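PDB 4Z80: EGF family domain-containing protein from Toxoplasma gondii, which binds a peptide of the rhoptry neck protein RON2L1 and probably acts at the moving junction during invasion of host cells by the parasite. Local coordinates for residues G140-A145 / P232-P237. Sequence-based numbering, arbitrary orientation.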
loop_
_atom_site.group_PDB
_atom_site.type_symbol
_atom_site.label_atom_id
_atom_site.label_comp_id
_atom_site.label_asym_id
_atom_site.label_seq_id
_atom_site.Cartn_x
_atom_site.Cartn_y
_atom_site.Cartn_z
ATOM N N GLY A 140 9.015 -6.909 -21.023
ATOM C CA GLY A 140 9.863 -5.798 -20.638
ATOM C C GLY A 140 9.956 -4.742 -21.726
ATOM O O GLY A 140 10.161 -3.569 -21.439
ATOM N N ALA A 141 9.798 -5.155 -22.981
ATOM C CA ALA A 141 10.010 -4.254 -24.111
ATOM C C ALA A 141 9.097 -3.034 -24.098
ATOM O O ALA A 141 9.476 -1.976 -24.589
ATOM C CB ALA A 141 9.829 -5.015 -25.414
ATOM N N ALA A 142 7.897 -3.171 -23.535
ATOM C CA ALA A 142 6.936 -2.068 -23.536
ATOM C C ALA A 142 7.023 -1.181 -22.291
ATOM O O ALA A 142 6.357 -0.144 -22.210
ATOM C CB ALA A 142 5.519 -2.607 -23.670
ATOM N N GLU A 143 7.835 -1.593 -21.320
ATOM C CA GLU A 143 7.833 -0.963 -19.999
ATOM C C GLU A 143 8.688 0.301 -19.936
ATOM O O GLU A 143 9.546 0.525 -20.787
ATOM C CB GLU A 143 8.302 -1.985 -18.955
ATOM C CG GLU A 143 7.368 -3.202 -18.901
ATOM C CD GLU A 143 7.825 -4.299 -17.961
ATOM O OE1 GLU A 143 9.001 -4.289 -17.538
ATOM O OE2 GLU A 143 6.997 -5.181 -17.651
ATOM N N VAL A 144 8.433 1.142 -18.938
ATOM C CA VAL A 144 9.262 2.324 -18.743
ATOM C C VAL A 144 10.723 1.902 -18.614
ATOM O O VAL A 144 11.024 0.816 -18.112
ATOM C CB VAL A 144 8.826 3.142 -17.499
ATOM C CG1 VAL A 144 7.383 3.604 -17.638
ATOM C CG2 VAL A 144 9.009 2.344 -16.221
ATOM N N ALA A 145 11.629 2.756 -19.080
ATOM C CA ALA A 145 13.050 2.444 -19.052
ATOM C C ALA A 145 13.467 2.117 -17.623
ATOM O O ALA A 145 12.983 2.743 -16.683
ATOM C CB ALA A 145 13.869 3.610 -19.591
ATOM N N PRO A 232 4.257 -4.949 -30.945
ATOM C CA PRO A 232 5.493 -4.169 -31.086
ATOM C C PRO A 232 5.546 -3.410 -32.406
ATOM O O PRO A 232 4.840 -3.784 -33.342
ATOM C CB PRO A 232 6.605 -5.230 -31.038
ATOM C CG PRO A 232 5.934 -6.521 -30.642
ATOM C CD PRO A 232 4.506 -6.401 -31.018
ATOM N N PRO A 233 6.391 -2.374 -32.495
ATOM C CA PRO A 233 7.306 -1.868 -31.464
ATOM C C PRO A 233 6.636 -0.938 -30.460
ATOM O O PRO A 233 5.504 -0.506 -30.670
ATOM C CB PRO A 233 8.354 -1.112 -32.283
ATOM C CG PRO A 233 7.587 -0.605 -33.448
ATOM C CD PRO A 233 6.583 -1.672 -33.776
ATOM N N TYR A 234 7.348 -0.635 -29.378
ATOM C CA TYR A 234 6.824 0.206 -28.311
ATOM C C TYR A 234 7.671 1.457 -28.178
ATOM O O TYR A 234 8.830 1.477 -28.595
ATOM C CB TYR A 234 6.792 -0.577 -26.985
ATOM C CG TYR A 234 6.084 -1.901 -27.129
ATOM C CD1 TYR A 234 4.698 -1.966 -27.138
ATOM C CD2 TYR A 234 6.799 -3.080 -27.293
ATOM C CE1 TYR A 234 4.043 -3.160 -27.298
ATOM C CE2 TYR A 234 6.154 -4.284 -27.444
ATOM C CZ TYR A 234 4.773 -4.317 -27.453
ATOM O OH TYR A 234 4.117 -5.517 -27.619
ATOM N N ASN A 235 7.087 2.502 -27.605
ATOM C CA ASN A 235 7.805 3.749 -27.393
ATOM C C ASN A 235 7.413 4.340 -26.051
ATOM O O ASN A 235 6.773 5.380 -25.980
ATOM C CB ASN A 235 7.522 4.738 -28.534
ATOM C CG ASN A 235 8.511 5.898 -28.568
ATOM O OD1 ASN A 235 9.632 5.794 -28.067
ATOM N ND2 ASN A 235 8.098 7.009 -29.168
ATOM N N PRO A 236 7.790 3.650 -24.966
ATOM C CA PRO A 236 7.527 4.198 -23.638
ATOM C C PRO A 236 8.377 5.447 -23.405
ATOM O O PRO A 236 9.362 5.648 -24.120
ATOM C CB PRO A 236 7.916 3.046 -22.701
ATOM C CG PRO A 236 8.939 2.277 -23.464
ATOM C CD PRO A 236 8.500 2.358 -24.900
ATOM N N PRO A 237 8.013 6.278 -22.422
ATOM C CA PRO A 237 6.871 6.086 -21.527
ATOM C C PRO A 237 5.551 6.543 -22.140
ATOM O O PRO A 237 5.530 7.419 -23.007
ATOM C CB PRO A 237 7.245 6.943 -20.311
ATOM C CG PRO A 237 8.074 8.040 -20.883
ATOM C CD PRO A 237 8.815 7.461 -22.050
#
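A142 lies against the aromatic ring of Y234, and the P236 ring packs against the carbonyl oxygens of A142 and E143. The A142 methyl makes a CH-pi contact: its CB is 3.7 Å from the centroid of the Y234 ring and 16° off the ring normal. It lies closest to the CG-CD1 side of the ring. P232 CA, from the same segment as Y234, lies over the opposite face, so the ring sits between A142 CB and P232 CA, each offset toward the rim. The chi1 of Y234 (-52°) puts CG anti to the carbonyl carbon and turns the ring toward A142. Its hydroxyl is bonded to G230 O, which fixes the far end of the ring. A141 adds an apolar touch, with CB 4.1 Å from Y234 CD2.

A type I beta turn from G140 to E143 presents the two alanines. It is closed by the hydrogen bond from E143 N to G140 O, 3.1 Å. G140 has a positive phi (111°), a backbone conformation suited to glycine. Both segments are irregular coil, and the disulfide C133-C231 joins the same two long loops close by. This is consistent with the loop-rich, disulfide-braced domains built on the PAN fold in AMA proteins.

P236 meets main-chain oxygens rather than side chains. Its CG is 3.3 Å from E143 O, and its CB is 3.6 Å from A142 O. The E143 side chain leaves the backbone on the side away from 232-237. Its carboxylate is buried and held by the backbone N-H groups of N124, V125 and M126, which anchors the turn. Further along, V144 CG1 packs on P237 CB at 4.3 Å. The peptide bond before P237 is cis. D221 ties both sides, through backbone bonding to A142 and through OD2 to N235 N.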